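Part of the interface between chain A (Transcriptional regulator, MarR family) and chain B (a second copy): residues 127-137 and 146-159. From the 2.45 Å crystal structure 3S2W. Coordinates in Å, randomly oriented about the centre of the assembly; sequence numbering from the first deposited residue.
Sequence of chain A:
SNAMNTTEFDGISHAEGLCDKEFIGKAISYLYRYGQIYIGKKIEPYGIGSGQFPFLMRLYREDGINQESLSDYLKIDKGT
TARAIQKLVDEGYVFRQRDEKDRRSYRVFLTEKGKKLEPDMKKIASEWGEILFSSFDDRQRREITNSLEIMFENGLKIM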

# COMPACT_ATOMS: atom_id res chain seq x y z
N GLU A 127 -4.99 -16.97 1.66
CA GLU A 127 -4.17 -17.58 0.61
C GLU A 127 -3.08 -16.62 0.26
O GLU A 127 -1.98 -17.01 -0.12
CB GLU A 127 -5.02 -17.90 -0.62
CG GLU A 127 -6.08 -18.97 -0.37
CD GLU A 127 -7.13 -19.02 -1.45
OE1 GLU A 127 -7.84 -20.05 -1.54
OE2 GLU A 127 -7.25 -18.04 -2.20
N TRP A 128 -3.39 -15.33 0.39
CA TRP A 128 -2.40 -14.32 0.14
C TRP A 128 -1.31 -14.33 1.23
O TRP A 128 -0.12 -14.32 0.91
CB TRP A 128 -3.08 -12.97 0.03
CG TRP A 128 -2.10 -11.87 -0.13
CD1 TRP A 128 -1.96 -10.80 0.68
CD2 TRP A 128 -1.09 -11.76 -1.13
NE1 TRP A 128 -0.93 -10.00 0.24
CE2 TRP A 128 -0.38 -10.58 -0.87
CE3 TRP A 128 -0.73 -12.55 -2.23
CZ2 TRP A 128 0.67 -10.15 -1.69
CZ3 TRP A 128 0.32 -12.13 -3.03
CH2 TRP A 128 1.00 -10.92 -2.76
N GLY A 129 -1.71 -14.36 2.50
CA GLY A 129 -0.75 -14.43 3.59
C GLY A 129 0.12 -15.66 3.47
O GLY A 129 1.31 -15.66 3.79
N GLU A 130 -0.50 -16.72 2.97
CA GLU A 130 0.13 -18.03 2.84
C GLU A 130 1.23 -17.98 1.80
O GLU A 130 2.30 -18.57 1.97
CB GLU A 130 -0.92 -19.04 2.38
CG GLU A 130 -0.34 -20.39 2.01
CD GLU A 130 0.28 -21.12 3.20
OE1 GLU A 130 0.99 -22.12 2.97
OE2 GLU A 130 0.06 -20.69 4.36
N ILE A 131 0.93 -17.30 0.71
CA ILE A 131 1.92 -17.01 -0.27
C ILE A 131 3.03 -16.17 0.37
O ILE A 131 4.20 -16.40 0.11
CB ILE A 131 1.29 -16.30 -1.49
CG1 ILE A 131 0.54 -17.32 -2.35
CG2 ILE A 131 2.36 -15.58 -2.33
CD1 ILE A 131 -0.17 -16.72 -3.52
N LEU A 132 2.69 -15.21 1.21
CA LEU A 132 3.76 -14.36 1.72
C LEU A 132 4.67 -15.09 2.71
O LEU A 132 5.87 -14.80 2.80
CB LEU A 132 3.20 -13.08 2.35
CG LEU A 132 2.50 -12.09 1.41
CD1 LEU A 132 2.07 -10.80 2.15
CD2 LEU A 132 3.42 -11.76 0.24
N PHE A 133 4.11 -16.04 3.46
CA PHE A 133 4.83 -16.71 4.54
C PHE A 133 5.61 -17.94 4.11
O PHE A 133 6.30 -18.56 4.92
CB PHE A 133 3.86 -17.11 5.64
CG PHE A 133 3.50 -16.00 6.58
CD1 PHE A 133 4.43 -15.07 6.97
CD2 PHE A 133 2.22 -15.92 7.10
CE1 PHE A 133 4.08 -14.05 7.87
CE2 PHE A 133 1.87 -14.91 7.99
CZ PHE A 133 2.81 -13.98 8.36
N SER A 134 5.47 -18.33 2.85
CA SER A 134 6.20 -19.48 2.34
C SER A 134 7.66 -19.47 2.81
O SER A 134 8.41 -18.50 2.58
CB SER A 134 6.13 -19.54 0.81
OG SER A 134 6.80 -20.68 0.29
N SER A 135 8.04 -20.55 3.48
CA SER A 135 9.38 -20.79 4.03
C SER A 135 9.52 -20.36 5.48
O SER A 135 10.52 -20.67 6.11
CB SER A 135 10.49 -20.18 3.16
OG SER A 135 10.78 -18.84 3.56
N PHE A 136 8.51 -19.67 6.02
CA PHE A 136 8.49 -19.35 7.45
C PHE A 136 7.77 -20.40 8.29
O PHE A 136 6.69 -20.87 7.92
CB PHE A 136 7.83 -17.99 7.69
CG PHE A 136 8.55 -16.86 7.03
CD1 PHE A 136 9.83 -16.50 7.45
CD2 PHE A 136 7.97 -16.16 5.98
CE1 PHE A 136 10.50 -15.46 6.85
CE2 PHE A 136 8.64 -15.12 5.38
CZ PHE A 136 9.91 -14.76 5.81
N ASP A 137 8.36 -20.77 9.43
CA ASP A 137 7.66 -21.65 10.37
C ASP A 137 6.82 -20.82 11.34
O ASP A 137 6.80 -19.60 11.27
CB ASP A 137 8.64 -22.58 11.11
CG ASP A 137 9.54 -21.83 12.08
OD1 ASP A 137 10.72 -22.22 12.21
OD2 ASP A 137 9.08 -20.86 12.71
N ASN B 146 15.14 -8.83 6.86
CA ASN B 146 15.38 -10.09 6.19
C ASN B 146 14.06 -10.71 5.79
O ASN B 146 13.87 -11.16 4.65
CB ASN B 146 16.16 -11.04 7.08
CG ASN B 146 16.63 -12.26 6.33
OD1 ASN B 146 16.44 -12.36 5.12
ND2 ASN B 146 17.25 -13.20 7.05
N SER B 147 13.13 -10.71 6.74
CA SER B 147 11.80 -11.27 6.51
C SER B 147 11.05 -10.56 5.38
O SER B 147 10.48 -11.22 4.50
CB SER B 147 10.99 -11.25 7.81
OG SER B 147 11.63 -12.05 8.80
N LEU B 148 11.07 -9.22 5.40
CA LEU B 148 10.44 -8.45 4.32
C LEU B 148 10.98 -8.79 2.94
O LEU B 148 10.21 -8.91 2.01
CB LEU B 148 10.57 -6.95 4.57
CG LEU B 148 9.70 -6.41 5.69
CD1 LEU B 148 10.04 -4.93 5.92
CD2 LEU B 148 8.23 -6.61 5.36
N GLU B 149 12.30 -8.92 2.81
CA GLU B 149 12.91 -9.32 1.55
C GLU B 149 12.34 -10.66 1.09
O GLU B 149 12.02 -10.83 -0.08
CB GLU B 149 14.43 -9.44 1.68
CG GLU B 149 15.15 -8.11 1.76
CD GLU B 149 16.68 -8.24 1.89
OE1 GLU B 149 17.32 -7.27 2.36
OE2 GLU B 149 17.24 -9.29 1.51
N ILE B 150 12.25 -11.61 2.01
CA ILE B 150 11.73 -12.92 1.66
C ILE B 150 10.28 -12.79 1.22
O ILE B 150 9.88 -13.33 0.19
CB ILE B 150 11.89 -13.94 2.81
CG1 ILE B 150 13.37 -14.25 3.03
CG2 ILE B 150 11.14 -15.22 2.50
CD1 ILE B 150 13.65 -15.16 4.24
N MSE B 151 9.49 -12.04 1.98
CA MSE B 151 8.09 -11.88 1.63
C MSE B 151 7.96 -11.18 0.29
O MSE B 151 7.16 -11.58 -0.56
CB MSE B 151 7.35 -11.10 2.70
CG MSE B 151 7.25 -11.88 3.99
SE MSE B 151 6.18 -10.98 5.35
CE MSE B 151 6.43 -12.30 6.76
N PHE B 152 8.76 -10.13 0.12
CA PHE B 152 8.79 -9.38 -1.13
C PHE B 152 9.00 -10.30 -2.33
O PHE B 152 8.28 -10.21 -3.31
CB PHE B 152 9.87 -8.30 -1.08
CG PHE B 152 10.11 -7.65 -2.39
CD1 PHE B 152 11.09 -8.13 -3.26
CD2 PHE B 152 9.35 -6.57 -2.79
CE1 PHE B 152 11.32 -7.53 -4.49
CE2 PHE B 152 9.57 -5.96 -4.02
CZ PHE B 152 10.55 -6.44 -4.87
N GLU B 153 9.97 -11.20 -2.23
CA GLU B 153 10.27 -12.14 -3.31
C GLU B 153 9.18 -13.20 -3.48
O GLU B 153 8.90 -13.61 -4.60
CB GLU B 153 11.62 -12.83 -3.07
CG GLU B 153 12.84 -11.93 -3.20
CD GLU B 153 14.08 -12.52 -2.55
OE1 GLU B 153 15.07 -11.79 -2.35
OE2 GLU B 153 14.07 -13.73 -2.22
N ASN B 154 8.59 -13.65 -2.37
CA ASN B 154 7.51 -14.62 -2.44
C ASN B 154 6.37 -14.08 -3.28
O ASN B 154 5.87 -14.77 -4.16
CB ASN B 154 7.00 -14.96 -1.04
CG ASN B 154 7.87 -15.97 -0.34
OD1 ASN B 154 8.46 -16.83 -0.97
ND2 ASN B 154 7.95 -15.88 0.98
N GLY B 155 5.98 -12.83 -3.02
CA GLY B 155 4.88 -12.20 -3.73
C GLY B 155 5.21 -11.80 -5.16
O GLY B 155 4.33 -11.74 -6.03
N LEU B 156 6.49 -11.53 -5.40
CA LEU B 156 6.94 -11.19 -6.74
C LEU B 156 6.82 -12.39 -7.67
O LEU B 156 6.51 -12.24 -8.85
CB LEU B 156 8.38 -10.69 -6.72
CG LEU B 156 9.04 -10.51 -8.10
CD1 LEU B 156 8.22 -9.55 -8.99
CD2 LEU B 156 10.49 -10.04 -7.98
N LYS B 157 7.05 -13.58 -7.14
CA LYS B 157 6.98 -14.80 -7.93
C LYS B 157 5.56 -15.09 -8.41
O LYS B 157 5.36 -15.69 -9.46
CB LYS B 157 7.53 -16.00 -7.15
CG LYS B 157 8.94 -15.78 -6.61
CD LYS B 157 9.48 -17.01 -5.89
CE LYS B 157 9.70 -18.18 -6.85
NZ LYS B 157 10.16 -19.43 -6.15
N ILE B 158 4.57 -14.63 -7.64
CA ILE B 158 3.17 -14.92 -7.94
C ILE B 158 2.60 -13.98 -9.01
O ILE B 158 1.52 -14.22 -9.55
CB ILE B 158 2.29 -14.92 -6.66
CG1 ILE B 158 2.53 -16.18 -5.83
CG2 ILE B 158 0.82 -14.90 -7.01
CD1 ILE B 158 3.95 -16.74 -5.88
N MSE B 159 3.33 -12.91 -9.32
CA MSE B 159 2.93 -11.99 -10.37
C MSE B 159 3.22 -12.57 -11.74
O MSE B 159 2.57 -12.22 -12.72
CB MSE B 159 3.67 -10.67 -10.22
CG MSE B 159 3.44 -9.98 -8.90
SE MSE B 159 1.69 -9.12 -8.78
CE MSE B 159 0.63 -10.57 -8.00

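A single amide group, that of Asn B154, bridges two backbone carbonyls of the partner subunit, in the stretch where a helix gives way to a turn. Its ND2 donates to Leu A132 O at 3.0 Å and also to Ser A134 O at 3.1 Å, with N-H...acceptor angles of 144° and 142°. The example illustrates a general principle: where a helix ends, its last carbonyls lose their i+4 amide partners, and a side chain from a neighbouring chain can supply a missing donor, as Asn B154 does for Leu A132 O; Ser A134 O is a carbonyl of the turn that follows. An asparagine is well suited to the task, since its amide nitrogen carries two hydrogens and can serve two acceptors at once.

The chain itself prepares the site. From Phe A133 to Phe A136 it makes a type II turn, closed by Phe A136 N donating to Phe A133 O at 2.7 Å. The turn leaves the carbonyls of Leu A132 and Ser A134 within reach of the same nitrogen. Ser A134 O also accepts a weak hydrogen bond from Ser A135 OG at 2.6 Å. Asn B154 points its CA-to-CB bond toward chain A, and its CB lies 3.4 Å from Ile A131 O, so the residue is packed against the helix end as well as bonded to it.

Around this polar centre the contact is mostly apolar. The two helices cross at 120°, their axes 8.2 Å apart at closest approach, and the CA atoms of Leu A132 and Met B151 come within 5.0 Å. At Gly B155 the chains are close-packed. Its CA lies 4.2 Å from Trp A128 CH2 and 4.3 Å from Leu A132 CD2; an ideally placed CB would stand only 3.4 Å from each of those two chain A atoms, a tight fit. Farther along, Ile A131 CG2 meets Ile B158 CG1 at 3.6 Å.

Met B151, a selenomethionine, has more surface covered by the opposing stretch than any other residue here. Its CG approaches Leu A132 O at 3.4 Å, while its extended side chain carries CE to within 3.1 Å of Phe A133 CE1, a very short carbon-carbon approach at the edge of the ring. Met B151 SE lies 5.5 Å from the centroid of the Phe A133 ring, in an oblique position.

At the last position of the turn, Phe A136 directs its CA-to-CB bond toward chain B. Its CE2 lies 3.8 Å from Met B151 CG and its CZ 3.6 Å from Ile B150 CG2, while Ser B147 O approaches the ring edge, 3.8 Å from CZ of Phe A136. The same turn thus presents both Ser A134 O, for the hydrogen bond, and the Phe A136 ring, for apolar packing.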